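PDB 3VA7: KLLA0E08119p from Kluyveromyces lactis, which probably catalyses the biotin- and ATP-dependent carboxylation of urea to urea-1-carboxylate, this chain being the carboxylase portion of a longer two-activity enzyme of urea breakdown. Local coordinates for residues S513-N518 / S795-I800; K651-T656 / D801-G806. All coordinates share one frame; numbering follows the deposited sequence.

Interaction 1 (S513-N518 / S795-I800); sequences SFRLAN and SQDKSI
R515 and D797 form the polar half of this helix-to-helix contact, and R515 and I800 form the apolar half. The segments belong to helix 511-520, in the carboxyltransferase region of urea carboxylase, and helix 786-802. They run nearly parallel, at 14°, with axes 10.7 Å apart. That spacing is bridged mainly by the long R515 side chain.

The salt bridge is single-pronged. R515 NH2 donates to D797 OD1 at 2.7 Å. NH2 meets OD1 nearly along its C-O bond, and the oxygen sits slightly out of the guanidinium plane. The two flat groups stand 83° apart, so the carboxylate meets the arginine with one oxygen instead of lying alongside it. The other oxygen, D797 OD2, makes a salt bridge to K793 one turn earlier on the same helix. The aspartate thus sits between two cations. The D797 side chain is about 8 Å from a bound sodium ion.

The apolar packing uses the same arginine. Its chain bends at chi3 (-84°), and I800 CD1 lies 4.3 Å from the guanidinium plane, over its centre. Nearer the backbone, R515 CB meets I800 CG1 at 3.9 Å. L516 touches the isoleucine through its backbone, with L516 N 4.4 Å from I800 CG1. Behind this layer, L516 and A517 rest on strand 545-550, so the contact attaches helix 786-802 to a helix already seated on a sheet.

With an alanine in place of R515 the cation and the flat group over I800 are gone, which is likely to leave D797 without its mate on helix 511-520.

R515 therefore serves two chemistries at once. Its charge is paired with D797 at the end of the chain, while its CB and one guanidinium face pack on a buried isoleucine. The paired charges probably keep the aspartate ionised.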
loop_
_atom_site.group_PDB
_atom_site.type_symbol
_atom_site.label_atom_id
_atom_site.label_comp_id
_atom_site.label_asym_id
_atom_site.label_seq_id
_atom_site.Cartn_x
_atom_site.Cartn_y
_atom_site.Cartn_z
ATOM N N SER A 513 4.870 2.682 -25.711
ATOM C CA SER A 513 3.783 1.753 -25.944
ATOM C C SER A 513 2.598 2.067 -25.055
ATOM O O SER A 513 1.425 1.953 -25.490
ATOM C CB SER A 513 4.228 0.314 -25.680
ATOM O OG SER A 513 5.457 -0.076 -26.317
ATOM N N PHE A 514 2.878 2.470 -23.804
ATOM C CA PHE A 514 1.801 2.703 -22.848
ATOM C C PHE A 514 0.934 3.825 -23.412
ATOM O O PHE A 514 -0.299 3.746 -23.409
ATOM C CB PHE A 514 2.345 3.073 -21.467
ATOM C CG PHE A 514 1.263 3.476 -20.469
ATOM C CD1 PHE A 514 0.742 2.552 -19.578
ATOM C CD2 PHE A 514 0.779 4.801 -20.426
ATOM C CE1 PHE A 514 -0.283 2.938 -18.668
ATOM C CE2 PHE A 514 -0.253 5.211 -19.524
ATOM C CZ PHE A 514 -0.778 4.267 -18.627
ATOM N N ARG A 515 1.590 4.880 -23.897
ATOM C CA ARG A 515 0.869 6.064 -24.336
ATOM C C ARG A 515 0.246 5.833 -25.697
ATOM O O ARG A 515 -0.817 6.349 -25.990
ATOM C CB ARG A 515 1.780 7.271 -24.377
ATOM C CG ARG A 515 2.441 7.573 -23.048
ATOM C CD ARG A 515 2.715 9.010 -22.938
ATOM N NE ARG A 515 3.950 9.411 -23.569
ATOM C CZ ARG A 515 4.161 10.638 -24.085
ATOM N NH1 ARG A 515 3.199 11.584 -24.072
ATOM N NH2 ARG A 515 5.328 10.903 -24.653
ATOM N N LEU A 516 0.890 5.021 -26.521
ATOM C CA LEU A 516 0.235 4.598 -27.750
ATOM C C LEU A 516 -1.063 3.909 -27.373
ATOM O O LEU A 516 -2.122 4.280 -27.894
ATOM C CB LEU A 516 1.106 3.650 -28.566
ATOM C CG LEU A 516 2.270 4.216 -29.381
ATOM C CD1 LEU A 516 3.215 3.076 -29.843
ATOM C CD2 LEU A 516 1.795 5.063 -30.568
ATOM N N ALA A 517 -0.974 2.909 -26.479
ATOM C CA ALA A 517 -2.139 2.103 -26.167
ATOM C C ALA A 517 -3.241 3.056 -25.720
ATOM O O ALA A 517 -4.384 3.011 -26.246
ATOM C CB ALA A 517 -1.829 1.038 -25.106
ATOM N N ASN A 518 -2.909 3.976 -24.814
ATOM C CA ASN A 518 -3.918 4.954 -24.434
ATOM C C ASN A 518 -4.525 5.716 -25.590
ATOM O O ASN A 518 -5.743 5.832 -25.717
ATOM C CB ASN A 518 -3.413 5.909 -23.340
ATOM C CG ASN A 518 -3.880 5.468 -21.948
ATOM O OD1 ASN A 518 -4.921 4.762 -21.819
ATOM N ND2 ASN A 518 -3.132 5.875 -20.903
ATOM N N SER A 795 9.945 14.159 -30.310
ATOM C CA SER A 795 9.297 13.408 -31.345
ATOM C C SER A 795 8.267 12.443 -30.757
ATOM O O SER A 795 7.275 12.158 -31.421
ATOM C CB SER A 795 10.308 12.642 -32.177
ATOM O OG SER A 795 10.292 11.275 -31.808
ATOM N N GLN A 796 8.485 11.926 -29.539
ATOM C CA GLN A 796 7.487 11.024 -28.980
ATOM C C GLN A 796 6.248 11.838 -28.560
ATOM O O GLN A 796 5.098 11.435 -28.769
ATOM C CB GLN A 796 8.047 10.168 -27.835
ATOM C CG GLN A 796 9.155 9.163 -28.245
ATOM C CD GLN A 796 9.781 8.367 -27.072
ATOM O OE1 GLN A 796 10.695 7.544 -27.278
ATOM N NE2 GLN A 796 9.298 8.603 -25.850
ATOM N N ASP A 797 6.469 13.017 -28.005
ATOM C CA ASP A 797 5.344 13.794 -27.606
ATOM C C ASP A 797 4.501 14.233 -28.810
ATOM O O ASP A 797 3.268 14.199 -28.745
ATOM C CB ASP A 797 5.811 14.978 -26.757
ATOM C CG ASP A 797 6.440 14.545 -25.408
ATOM O OD1 ASP A 797 6.472 13.355 -25.099
ATOM O OD2 ASP A 797 6.928 15.406 -24.660
ATOM N N LYS A 798 5.145 14.626 -29.907
ATOM C CA LYS A 798 4.410 15.034 -31.103
ATOM C C LYS A 798 3.688 13.860 -31.708
ATOM O O LYS A 798 2.582 14.007 -32.228
ATOM C CB LYS A 798 5.297 15.697 -32.184
ATOM C CG LYS A 798 5.999 17.014 -31.772
ATOM C CD LYS A 798 5.034 18.169 -31.354
ATOM C CE LYS A 798 4.690 19.082 -32.574
ATOM N NZ LYS A 798 5.902 19.398 -33.456
ATOM N N SER A 799 4.316 12.697 -31.634
ATOM C CA SER A 799 3.725 11.483 -32.154
ATOM C C SER A 799 2.489 11.207 -31.359
ATOM O O SER A 799 1.439 11.007 -31.934
ATOM C CB SER A 799 4.706 10.337 -32.070
ATOM O OG SER A 799 5.802 10.591 -32.945
ATOM N N ILE A 800 2.574 11.274 -30.039
ATOM C CA ILE A 800 1.389 11.027 -29.265
ATOM C C ILE A 800 0.323 12.093 -29.376
ATOM O O ILE A 800 -0.859 11.774 -29.362
ATOM C CB ILE A 800 1.708 10.666 -27.816
ATOM C CG1 ILE A 800 1.867 9.159 -27.733
ATOM C CG2 ILE A 800 0.567 11.044 -26.865
ATOM C CD1 ILE A 800 3.203 8.798 -27.908
#

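Interaction 2 (K651-T656 / D801-G806); sequences KSLLPT and DNFEEG
This is a loop-to-loop contact with a polar outer part and a small apolar inner part. S652 and L653, in the carboxyltransferase region's link between strands 626-628 and 662-669, meet the turn that follows helix 786-802. F803 is the first residue to leave the helix. Its positive phi (71°) swings the chain round, so that E804, E805 and G806 pass beside residues 651-653.

The polar part centres on S652 OG. It accepts a bond from G806 N at 2.7 Å and donates one to E805 OE1 at 3.1 Å. Its chi1 of 55° sets OG between the backbone N and the carbonyl carbon, facing both partners. The donor reaches OE1 on the anti side, well out of the carboxylate plane. The E805 chain bends at chi2 (-89°), which folds its carboxylate back over the serine. A water ties down the other oxygen: it donates to E805 OE2 at 2.6 Å and accepts from K651 N at 3.2 Å. Both carboxylate oxygens are therefore held by the 651-652 backbone and side chain, one directly and one through water.

The apolar part belongs to L653. Its CD1 reaches F803, both the nearby backbone and the ring, 3.8 Å from F803 CD1 and approaching the ring obliquely. L653 CD2 lies against E804 O and the G806 backbone. E804 O is itself hydrogen-bonded to S807 OG.

Helix 511-520 borders the inner side. The F803 ring touches R519 and V520 there. L653 O takes a hydrogen bond from Y512 OH, and P655 packs on Y512 and L516. The contact thus closes the end of helix 786-802 against a connecting loop, with helix 511-520 beneath.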
loop_
_atom_site.group_PDB
_atom_site.type_symbol
_atom_site.label_atom_id
_atom_site.label_comp_id
_atom_site.label_asym_id
_atom_site.label_seq_id
_atom_site.Cartn_x
_atom_site.Cartn_y
_atom_site.Cartn_z
ATOM N N LYS A 651 1.155 3.439 -38.436
ATOM C CA LYS A 651 2.220 2.440 -38.230
ATOM C C LYS A 651 3.613 3.030 -38.209
ATOM O O LYS A 651 4.532 2.385 -37.734
ATOM C CB LYS A 651 2.148 1.335 -39.279
ATOM C CG LYS A 651 0.732 1.164 -39.838
ATOM C CD LYS A 651 0.227 -0.303 -39.765
ATOM C CE LYS A 651 -1.279 -0.382 -40.190
ATOM N NZ LYS A 651 -1.857 -1.782 -40.176
ATOM N N SER A 652 3.797 4.223 -38.760
ATOM C CA SER A 652 5.116 4.848 -38.706
ATOM C C SER A 652 5.455 5.318 -37.266
ATOM O O SER A 652 6.628 5.485 -36.911
ATOM C CB SER A 652 5.224 6.008 -39.700
ATOM O OG SER A 652 4.197 6.977 -39.517
ATOM N N LEU A 653 4.406 5.521 -36.467
ATOM C CA LEU A 653 4.518 5.877 -35.062
ATOM C C LEU A 653 4.785 4.689 -34.107
ATOM O O LEU A 653 5.054 4.906 -32.906
ATOM C CB LEU A 653 3.251 6.608 -34.602
ATOM C CG LEU A 653 2.811 7.845 -35.379
ATOM C CD1 LEU A 653 1.769 8.638 -34.574
ATOM C CD2 LEU A 653 4.027 8.721 -35.802
ATOM N N LEU A 654 4.693 3.447 -34.607
ATOM C CA LEU A 654 5.017 2.305 -33.748
ATOM C C LEU A 654 6.516 2.260 -33.470
ATOM O O LEU A 654 7.307 2.610 -34.343
ATOM C CB LEU A 654 4.553 0.975 -34.332
ATOM C CG LEU A 654 3.053 0.879 -34.607
ATOM C CD1 LEU A 654 2.763 -0.493 -35.252
ATOM C CD2 LEU A 654 2.170 1.162 -33.354
ATOM N N PRO A 655 6.900 1.870 -32.242
ATOM C CA PRO A 655 8.305 1.733 -31.918
ATOM C C PRO A 655 8.880 0.469 -32.546
ATOM O O PRO A 655 8.147 -0.505 -32.743
ATOM C CB PRO A 655 8.299 1.601 -30.388
ATOM C CG PRO A 655 6.939 1.123 -30.051
ATOM C CD PRO A 655 6.057 1.791 -31.038
ATOM N N THR A 656 10.171 0.495 -32.845
ATOM C CA THR A 656 10.848 -0.642 -33.410
ATOM C C THR A 656 11.545 -1.381 -32.310
ATOM O O THR A 656 12.651 -1.032 -31.901
ATOM C CB THR A 656 11.935 -0.261 -34.464
ATOM O OG1 THR A 656 11.445 0.757 -35.328
ATOM C CG2 THR A 656 12.289 -1.461 -35.295
ATOM N N ASP A 801 0.729 13.348 -29.489
ATOM C CA ASP A 801 -0.241 14.456 -29.422
ATOM C C ASP A 801 -1.057 14.655 -30.674
ATOM O O ASP A 801 -2.243 14.978 -30.603
ATOM C CB ASP A 801 0.434 15.784 -29.061
ATOM C CG ASP A 801 0.813 15.883 -27.578
ATOM O OD1 ASP A 801 1.686 16.730 -27.257
ATOM O OD2 ASP A 801 0.244 15.143 -26.739
ATOM N N ASN A 802 -0.411 14.485 -31.817
ATOM C CA ASN A 802 -1.074 14.731 -33.099
ATOM C C ASN A 802 -1.546 13.424 -33.703
ATOM O O ASN A 802 -2.655 13.361 -34.264
ATOM C CB ASN A 802 -0.141 15.458 -34.070
ATOM C CG ASN A 802 0.302 16.835 -33.557
ATOM O OD1 ASN A 802 -0.423 17.530 -32.822
ATOM N ND2 ASN A 802 1.507 17.234 -33.957
ATOM N N PHE A 803 -0.696 12.394 -33.570
ATOM C CA PHE A 803 -1.018 11.026 -33.984
ATOM C C PHE A 803 -1.063 10.944 -35.513
ATOM O O PHE A 803 -2.079 10.568 -36.090
ATOM C CB PHE A 803 -2.356 10.576 -33.345
ATOM C CG PHE A 803 -2.403 9.103 -32.931
ATOM C CD1 PHE A 803 -1.303 8.480 -32.335
ATOM C CD2 PHE A 803 -3.595 8.355 -33.094
ATOM C CE1 PHE A 803 -1.377 7.128 -31.916
ATOM C CE2 PHE A 803 -3.677 6.988 -32.682
ATOM C CZ PHE A 803 -2.585 6.379 -32.098
ATOM N N GLU A 804 0.061 11.290 -36.139
ATOM C CA GLU A 804 0.160 11.569 -37.578
ATOM C C GLU A 804 1.415 10.874 -38.168
ATOM O O GLU A 804 2.506 11.005 -37.609
ATOM C CB GLU A 804 0.152 13.113 -37.804
ATOM C CG GLU A 804 -1.275 13.710 -37.652
ATOM C CD GLU A 804 -1.437 15.268 -37.783
ATOM O OE1 GLU A 804 -0.458 16.021 -38.070
ATOM O OE2 GLU A 804 -2.604 15.742 -37.600
ATOM N N GLU A 805 1.266 10.126 -39.265
ATOM C CA GLU A 805 2.396 9.380 -39.880
ATOM C C GLU A 805 3.698 10.208 -39.985
ATOM O O GLU A 805 3.671 11.361 -40.404
ATOM C CB GLU A 805 2.051 8.875 -41.306
ATOM C CG GLU A 805 0.679 8.261 -41.511
ATOM C CD GLU A 805 0.613 6.702 -41.245
ATOM O OE1 GLU A 805 1.705 6.032 -41.139
ATOM O OE2 GLU A 805 -0.546 6.165 -41.154
ATOM N N GLY A 806 4.836 9.601 -39.644
ATOM C CA GLY A 806 6.145 10.198 -39.916
ATOM C C GLY A 806 6.773 11.046 -38.811
ATOM O O GLY A 806 7.923 11.499 -38.960
HETATM O O HOH W 1 -0.780 3.635 -40.922
#

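The two contacts are neighbours, with centres 8 Å apart. Their segments alternate along the chain: 513-518, 651-656, 795-800, then 801-806. The last two are continuous, so helix 786-802 supplies interaction 1 and its end leads into interaction 2. Direct packing joins them. L516 CD2 lies 4.0 Å from F803 CE1, and S799 O lies 3.6 Å from L653 CD1. Helix 511-520, helix 786-802 and the 651-656 loop thus form one continuous packed unit. Segments 513-518 and 651-656 belong to the carboxyltransferase region. The unit brings together parts of the chain that lie far apart in sequence.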